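Local coordinates for protein alpha-glucosidase (Bacteroides thetaiotaomicron, PDB 5XFM) that probably hydrolyses beta-L-arabinopyranosides and alpha-galactosides as a bifunctional, calcium-carrying glycoside hydrolase of family 97, at residues Phe466-Ala471 and Thr507-Asp512; Gly490-Asn495 and Phe514-Thr519. The protein carries 1 engineered substitution. All coordinates share one frame; numbering follows the deposited sequence.

Contact 1 of 2, residues Phe466-Ala471 and Thr507-Asp512; sequences FCDEEA and TRRTTD
Cys467 and Arg508 bring the two backbones closest, with CA atoms 5.7 Å apart. The gap widens to 7.2 Å between the CA atoms of Ala471 and Thr510. Residues 466-471 span the break between helix 464-468 and helix 470-474. Residues 507-512 are mostly irregular and lead into helix 512-521. CB of Cys467 rests 3.4 Å from the carbonyl O of Thr507.

Asp468 and Arg509 lie side by side and point the same way. NE of Arg509 donates to OD1 of Asp468 at 3.0 Å, with a nearly straight N-H···O angle of 164°. The carboxylate and guanidinium planes are 12° apart. Water 2 bridges the same pair, giving to OD2 and taking from NH2. This salt bridge is at the exposed margin of the contact.

Both segments belong to the family 97 catalytic region, which has a TIM-barrel type fold, and Thr511 is the N-cap of helix 512-521.

Deeper in, Thr510 OG1 donates to Glu470 OE1 at 2.6 Å. The hydroxyl comes from above the carboxylate plane. Glu470 reaches it with an extended chain, CG anti to the backbone N (chi1 178°). Water 1 adds a second donor to Glu470 OE1. It also donates to Cys467 O and accepts from Arg509 N at 2.8 Å, so the water itself joins the two backbones.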
ATOM      1  N   PHE A 466       1.074 -19.946   5.312  1.00 17.51           N
ATOM      2  CA  PHE A 466       1.520 -18.730   4.644  1.00 23.88           C
ATOM      3  C   PHE A 466       2.883 -18.901   3.963  1.00 21.32           C
ATOM      4  O   PHE A 466       3.235 -18.123   3.077  1.00 24.60           O
ATOM      5  CB  PHE A 466       1.543 -17.563   5.636  1.00 20.79           C
ATOM      6  CG  PHE A 466       0.176 -17.164   6.105  1.00 16.07           C
ATOM      7  CD1 PHE A 466      -0.738 -16.606   5.218  1.00 19.93           C
ATOM      8  CD2 PHE A 466      -0.202 -17.348   7.424  1.00 16.12           C
ATOM      9  CE1 PHE A 466      -2.005 -16.244   5.642  1.00 18.05           C
ATOM     10  CE2 PHE A 466      -1.465 -16.989   7.858  1.00 12.01           C
ATOM     11  CZ  PHE A 466      -2.369 -16.435   6.965  1.00 18.33           C
ATOM     12  N   CYS A 467       3.642 -19.911   4.370  1.00 18.72           N
ATOM     13  CA  CYS A 467       4.814 -20.326   3.601  1.00 23.49           C
ATOM     14  C   CYS A 467       4.384 -20.961   2.282  1.00 23.03           C
ATOM     15  O   CYS A 467       5.012 -20.743   1.247  1.00 19.65           O
ATOM     16  CB  CYS A 467       5.686 -21.314   4.384  1.00 21.55           C
ATOM     17  SG  CYS A 467       6.713 -20.585   5.669  1.00 20.16           S
ATOM     18  N   ASP A 468       3.330 -21.773   2.341  1.00 18.50           N
ATOM     19  CA  ASP A 468       2.837 -22.473   1.161  1.00 19.58           C
ATOM     20  C   ASP A 468       2.201 -21.490   0.182  1.00 27.53           C
ATOM     21  O   ASP A 468       2.186 -21.726  -1.026  1.00 31.01           O
ATOM     22  CB  ASP A 468       1.830 -23.569   1.545  1.00 20.46           C
ATOM     23  CG  ASP A 468       2.455 -24.691   2.379  1.00 24.41           C
ATOM     24  OD1 ASP A 468       3.698 -24.814   2.412  1.00 22.70           O
ATOM     25  OD2 ASP A 468       1.695 -25.470   2.990  1.00 26.96           O
ATOM     26  N   GLU A 469       1.690 -20.381   0.710  1.00 26.60           N
ATOM     27  CA  GLU A 469       0.977 -19.388  -0.092  1.00 25.26           C
ATOM     28  C   GLU A 469       1.848 -18.209  -0.505  1.00 25.24           C
ATOM     29  O   GLU A 469       1.385 -17.310  -1.217  1.00 22.55           O
ATOM     30  CB  GLU A 469      -0.231 -18.860   0.688  1.00 28.40           C
ATOM     31  CG  GLU A 469      -1.299 -19.884   0.998  1.00 23.29           C
ATOM     32  CD  GLU A 469      -2.188 -20.161  -0.192  1.00 36.96           C
ATOM     33  OE1 GLU A 469      -2.927 -19.237  -0.598  1.00 38.64           O
ATOM     34  OE2 GLU A 469      -2.147 -21.291  -0.726  1.00 40.37           O
ATOM     35  N   GLU A 470       3.106 -18.217  -0.074  1.00 28.67           N
ATOM     36  CA  GLU A 470       3.989 -17.071  -0.286  1.00 23.44           C
ATOM     37  C   GLU A 470       4.034 -16.581  -1.727  1.00 26.51           C
ATOM     38  O   GLU A 470       3.873 -15.378  -1.995  1.00 25.27           O
ATOM     39  CB  GLU A 470       5.413 -17.390   0.166  1.00 24.05           C
ATOM     40  CG  GLU A 470       6.364 -16.229  -0.095  1.00 23.96           C
ATOM     41  CD  GLU A 470       7.814 -16.563   0.167  1.00 31.36           C
ATOM     42  OE1 GLU A 470       8.154 -17.766   0.233  1.00 31.97           O
ATOM     43  OE2 GLU A 470       8.618 -15.616   0.287  1.00 28.93           O
ATOM     44  N   ALA A 471       4.258 -17.506  -2.655  1.00 23.35           N
ATOM     45  CA  ALA A 471       4.418 -17.139  -4.058  1.00 23.33           C
ATOM     46  C   ALA A 471       3.152 -16.487  -4.616  1.00 17.65           C
ATOM     47  O   ALA A 471       3.221 -15.477  -5.300  1.00 21.86           O
ATOM     48  CB  ALA A 471       4.802 -18.360  -4.878  1.00 25.67           C
ATOM     49  N   THR A 507       8.773 -23.985   7.211  1.00 24.53           N
ATOM     50  CA  THR A 507       9.702 -24.292   6.132  1.00 20.72           C
ATOM     51  C   THR A 507       9.422 -23.427   4.907  1.00 25.86           C
ATOM     52  O   THR A 507       8.325 -23.483   4.345  1.00 25.25           O
ATOM     53  CB  THR A 507       9.617 -25.786   5.738  1.00 19.36           C
ATOM     54  OG1 THR A 507       9.906 -26.596   6.886  1.00 26.40           O
ATOM     55  CG2 THR A 507      10.611 -26.123   4.637  1.00 18.10           C
ATOM     56  N   ARG A 508      10.405 -22.620   4.507  1.00 20.65           N
ATOM     57  CA  ARG A 508      10.291 -21.840   3.284  1.00 25.33           C
ATOM     58  C   ARG A 508      10.087 -22.753   2.079  1.00 28.85           C
ATOM     59  O   ARG A 508      10.771 -23.764   1.947  1.00 26.28           O
ATOM     60  CB  ARG A 508      11.528 -20.972   3.072  1.00 26.22           C
ATOM     61  CG  ARG A 508      11.536 -20.253   1.724  1.00 28.46           C
ATOM     62  CD  ARG A 508      12.647 -19.220   1.618  1.00 26.25           C
ATOM     63  NE  ARG A 508      13.938 -19.690   2.116  1.00 25.97           N
ATOM     64  CZ  ARG A 508      15.042 -19.765   1.376  1.00 28.24           C
ATOM     65  NH1 ARG A 508      15.005 -19.413   0.099  1.00 32.26           N
ATOM     66  NH2 ARG A 508      16.182 -20.187   1.909  1.00 31.38           N
ATOM     67  N   ARG A 509       9.147 -22.386   1.209  1.00 27.23           N
ATOM     68  CA  ARG A 509       8.814 -23.187   0.034  1.00 28.10           C
ATOM     69  C   ARG A 509       9.398 -22.625  -1.251  1.00 28.94           C
ATOM     70  O   ARG A 509       9.367 -23.280  -2.294  1.00 25.14           O
ATOM     71  CB  ARG A 509       7.299 -23.299  -0.113  1.00 23.89           C
ATOM     72  CG  ARG A 509       6.626 -23.959   1.063  1.00 26.96           C
ATOM     73  CD  ARG A 509       7.198 -25.348   1.286  1.00 24.43           C
ATOM     74  NE  ARG A 509       6.315 -26.146   2.126  1.00 31.66           N
ATOM     75  CZ  ARG A 509       6.692 -27.229   2.797  1.00 29.83           C
ATOM     76  NH1 ARG A 509       7.950 -27.649   2.733  1.00 22.83           N
ATOM     77  NH2 ARG A 509       5.807 -27.887   3.534  1.00 24.96           N
ATOM     78  N   THR A 510       9.935 -21.413  -1.166  1.00 27.82           N
ATOM     79  CA  THR A 510      10.467 -20.712  -2.326  1.00 25.75           C
ATOM     80  C   THR A 510      11.993 -20.711  -2.333  1.00 26.34           C
ATOM     81  O   THR A 510      12.626 -21.004  -1.323  1.00 24.50           O
ATOM     82  CB  THR A 510       9.967 -19.261  -2.365  1.00 29.32           C
ATOM     83  OG1 THR A 510      10.191 -18.654  -1.087  1.00 27.31           O
ATOM     84  CG2 THR A 510       8.482 -19.217  -2.684  1.00 22.63           C
ATOM     85  N   THR A 511      12.577 -20.380  -3.478  1.00 27.07           N
ATOM     86  CA  THR A 511      14.029 -20.407  -3.634  1.00 27.58           C
ATOM     87  C   THR A 511      14.716 -19.115  -3.190  1.00 32.71           C
ATOM     88  O   THR A 511      14.068 -18.085  -2.983  1.00 28.44           O
ATOM     89  CB  THR A 511      14.411 -20.702  -5.085  1.00 25.22           C
ATOM     90  OG1 THR A 511      13.980 -19.620  -5.925  1.00 25.30           O
ATOM     91  CG2 THR A 511      13.747 -21.987  -5.546  1.00 19.52           C
ATOM     92  N   ASP A 512      16.036 -19.179  -3.047  1.00 29.19           N
ATOM     93  CA  ASP A 512      16.812 -18.013  -2.659  1.00 26.46           C
ATOM     94  C   ASP A 512      16.657 -16.900  -3.688  1.00 27.08           C
ATOM     95  O   ASP A 512      16.483 -15.734  -3.330  1.00 25.37           O
ATOM     96  CB  ASP A 512      18.292 -18.369  -2.495  1.00 31.57           C
ATOM     97  CG  ASP A 512      18.539 -19.351  -1.366  1.00 30.33           C
ATOM     98  OD1 ASP A 512      17.571 -19.704  -0.664  1.00 33.74           O
ATOM     99  OD2 ASP A 512      19.706 -19.761  -1.175  1.00 29.93           O
TER
HETATM  100  O   HOH W   1       7.607 -20.100   1.171  1.00 23.85           O
HETATM  101  O   HOH W   2       2.955 -27.593   3.737  1.00 25.25           O

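Contact 2 of 2, residues Gly490-Asn495 and Phe514-Thr519. Engineered in segment 490-495: Leu493 (natural residue Phe).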
ATOM      1  N   GLY A 490       8.732  -6.942   5.222  1.00 22.49           N
ATOM      2  CA  GLY A 490       9.720  -7.692   5.985  1.00 21.73           C
ATOM      3  C   GLY A 490      10.183  -8.953   5.269  1.00 21.47           C
ATOM      4  O   GLY A 490      10.465  -9.978   5.894  1.00 24.88           O
ATOM      5  N   GLY A 491      10.264  -8.866   3.947  1.00 25.07           N
ATOM      6  CA  GLY A 491      10.602 -10.001   3.108  1.00 26.49           C
ATOM      7  C   GLY A 491      12.072 -10.374   3.033  1.00 27.53           C
ATOM      8  O   GLY A 491      12.904  -9.878   3.798  1.00 26.60           O
ATOM      9  N   CYS A 492      12.369 -11.274   2.098  1.00 29.37           N
ATOM     10  CA  CYS A 492      13.700 -11.845   1.889  1.00 31.35           C
ATOM     11  C   CYS A 492      14.133 -12.691   3.077  1.00 28.85           C
ATOM     12  O   CYS A 492      14.955 -12.270   3.893  1.00 31.68           O
ATOM     13  CB  CYS A 492      14.752 -10.776   1.606  1.00 26.87           C
ATOM     14  SG  CYS A 492      16.293 -11.486   0.961  1.00 33.36           S
ATOM     15  N   LEU A 493      13.553 -13.880   3.170  1.00 25.49           N
ATOM     16  CA  LEU A 493      13.964 -14.864   4.158  1.00 30.05           C
ATOM     17  C   LEU A 493      14.954 -15.815   3.508  1.00 28.29           C
ATOM     18  O   LEU A 493      14.590 -16.593   2.628  1.00 27.92           O
ATOM     19  CB  LEU A 493      12.757 -15.632   4.704  1.00 25.01           C
ATOM     20  CG  LEU A 493      11.855 -14.868   5.673  1.00 28.64           C
ATOM     21  CD1 LEU A 493      10.391 -15.126   5.378  1.00 22.95           C
ATOM     22  CD2 LEU A 493      12.180 -15.251   7.103  1.00 28.54           C
ATOM     23  N   LEU A 494      16.209 -15.749   3.934  1.00 22.00           N
ATOM     24  CA  LEU A 494      17.228 -16.596   3.339  1.00 27.35           C
ATOM     25  C   LEU A 494      17.465 -17.829   4.208  1.00 25.67           C
ATOM     26  O   LEU A 494      18.070 -18.800   3.765  1.00 27.15           O
ATOM     27  CB  LEU A 494      18.516 -15.804   3.113  1.00 28.20           C
ATOM     28  CG  LEU A 494      18.369 -14.757   2.003  1.00 28.57           C
ATOM     29  CD1 LEU A 494      19.658 -13.994   1.764  1.00 30.14           C
ATOM     30  CD2 LEU A 494      17.920 -15.435   0.716  1.00 29.47           C
ATOM     31  N   ASN A 495      16.957 -17.789   5.438  1.00 26.18           N
ATOM     32  CA  ASN A 495      16.816 -18.988   6.261  1.00 27.57           C
ATOM     33  C   ASN A 495      15.949 -20.042   5.567  1.00 26.99           C
ATOM     34  O   ASN A 495      14.997 -19.700   4.869  1.00 21.34           O
ATOM     35  CB  ASN A 495      16.205 -18.627   7.619  1.00 23.43           C
ATOM     36  CG  ASN A 495      17.252 -18.374   8.690  1.00 23.84           C
ATOM     37  OD1 ASN A 495      18.395 -18.027   8.396  1.00 26.66           O
ATOM     38  ND2 ASN A 495      16.848 -18.508   9.944  1.00 23.79           N
ATOM     39  N   PHE A 514      14.192 -16.458  -5.731  1.00 26.25           N
ATOM     40  CA  PHE A 514      12.845 -15.939  -5.482  1.00 25.59           C
ATOM     41  C   PHE A 514      12.894 -14.814  -4.447  1.00 23.31           C
ATOM     42  O   PHE A 514      12.355 -13.727  -4.658  1.00 27.31           O
ATOM     43  CB  PHE A 514      11.909 -17.059  -5.008  1.00 20.44           C
ATOM     44  CG  PHE A 514      10.505 -16.598  -4.691  1.00 22.60           C
ATOM     45  CD1 PHE A 514      10.214 -15.970  -3.484  1.00 20.41           C
ATOM     46  CD2 PHE A 514       9.470 -16.821  -5.588  1.00 22.74           C
ATOM     47  CE1 PHE A 514       8.931 -15.546  -3.195  1.00 20.95           C
ATOM     48  CE2 PHE A 514       8.178 -16.403  -5.301  1.00 22.41           C
ATOM     49  CZ  PHE A 514       7.910 -15.764  -4.105  1.00 22.59           C
ATOM     50  N   GLN A 515      13.527 -15.102  -3.317  1.00 25.26           N
ATOM     51  CA  GLN A 515      13.645 -14.139  -2.227  1.00 26.93           C
ATOM     52  C   GLN A 515      14.365 -12.865  -2.634  1.00 22.41           C
ATOM     53  O   GLN A 515      13.967 -11.775  -2.229  1.00 28.70           O
ATOM     54  CB  GLN A 515      14.352 -14.775  -1.023  1.00 23.39           C
ATOM     55  CG  GLN A 515      13.591 -15.937  -0.420  1.00 27.21           C
ATOM     56  CD  GLN A 515      12.269 -15.478   0.180  1.00 30.44           C
ATOM     57  OE1 GLN A 515      12.213 -14.471   0.887  1.00 26.02           O
ATOM     58  NE2 GLN A 515      11.202 -16.218  -0.098  1.00 22.56           N
ATOM     59  N   LEU A 516      15.464 -13.013  -3.371  1.00 22.63           N
ATOM     60  CA  LEU A 516      16.230 -11.875  -3.863  1.00 24.44           C
ATOM     61  C   LEU A 516      15.359 -11.014  -4.797  1.00 28.45           C
ATOM     62  O   LEU A 516      15.321  -9.785  -4.682  1.00 22.54           O
ATOM     63  CB  LEU A 516      17.506 -12.359  -4.566  1.00 25.12           C
ATOM     64  CG  LEU A 516      18.481 -13.216  -3.733  1.00 28.69           C
ATOM     65  CD1 LEU A 516      19.749 -13.538  -4.511  1.00 31.40           C
ATOM     66  CD2 LEU A 516      18.841 -12.584  -2.388  1.00 20.38           C
ATOM     67  N   ALA A 517      14.643 -11.682  -5.699  1.00 18.50           N
ATOM     68  CA  ALA A 517      13.712 -11.037  -6.618  1.00 24.04           C
ATOM     69  C   ALA A 517      12.649 -10.255  -5.861  1.00 26.10           C
ATOM     70  O   ALA A 517      12.182  -9.208  -6.313  1.00 23.56           O
ATOM     71  CB  ALA A 517      13.056 -12.073  -7.523  1.00 23.03           C
ATOM     72  N   THR A 518      12.265 -10.785  -4.706  1.00 24.00           N
ATOM     73  CA  THR A 518      11.243 -10.167  -3.873  1.00 30.10           C
ATOM     74  C   THR A 518      11.688  -8.807  -3.295  1.00 26.56           C
ATOM     75  O   THR A 518      10.856  -7.957  -2.977  1.00 22.90           O
ATOM     76  CB  THR A 518      10.847 -11.156  -2.738  1.00 29.03           C
ATOM     77  OG1 THR A 518       9.799 -12.016  -3.203  1.00 32.52           O
ATOM     78  CG2 THR A 518      10.385 -10.450  -1.476  1.00 37.62           C
ATOM     79  N   THR A 519      12.994  -8.572  -3.207  1.00 24.09           N
ATOM     80  CA  THR A 519      13.482  -7.266  -2.759  1.00 23.49           C
ATOM     81  C   THR A 519      13.239  -6.185  -3.816  1.00 28.86           C
ATOM     82  O   THR A 519      13.193  -4.990  -3.512  1.00 26.64           O
ATOM     83  CB  THR A 519      14.989  -7.307  -2.387  1.00 29.36           C
ATOM     84  OG1 THR A 519      15.786  -7.529  -3.559  1.00 26.21           O
ATOM     85  CG2 THR A 519      15.253  -8.410  -1.360  1.00 29.70           C
TER
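The carboxamide of Gln515 is the flat group that meets residues 490-495. The O of Leu493 stands over one face of it, 3.6 Å from Gln515 CD. Leu493 N is on the same side, but out beyond the oxygen. Cys492 CA lies past the oxygen end, 3.2 Å from OE1. At the nitrogen end, NE2 bonds to Glu470 OE2 and Thr510 OG1, residues of contact 1.

Leu493 N donates to Gln515 OE1 at 2.7 Å, with an N-H···O angle of 151°. The donor sits 40° out of the carbonyl plane. A bend at chi2 (-65°) brings CD of Gln515 up beside the Leu493 backbone. Leu493 is an engineered residue, and it bonds here through its backbone.

The rest of the contact is apolar. Leu494 CD2 touches Gln515 CB at 4.0 Å as the two side chains slide past each other in opposite directions. Leu516 CD2 meets both Cys492 SG and Leu494 CD2. Cys492 CB packs 3.8 Å from Thr519 CG2, while Thr519 OG1 turns back to its own helix and donates to Leu516 O. The loop before strand 497-498 is thereby laid on helix 512-521 of the catalytic region, and Met544 and Met547 of helix 541-549 also pack on the loop.

With an N-H at its oxygen and acceptors at its nitrogen, the buried amide has its flip fixed, and both of its polar ends are satisfied.

Going from the N terminus, the chain passes 466-471, then 490-495, then 507-512, then 514-519. Contact 1 closes the loop from the first to the third, and contact 2 the loop from the second to the fourth, so the two closures cross. Their centres are about 10 Å apart. Gln515 joins them, as its amide serves residues of both contacts. Arg508 of contact 1 adds another tie, its NE bonding to the carbonyl O of Asn495. Together they hold the helical turns at 464-474, the loop before strand 497-498 and helix 512-521 in one cluster. Phe514 and Ala517 on that helix also touch strand 577-584 of the C-terminal sheet.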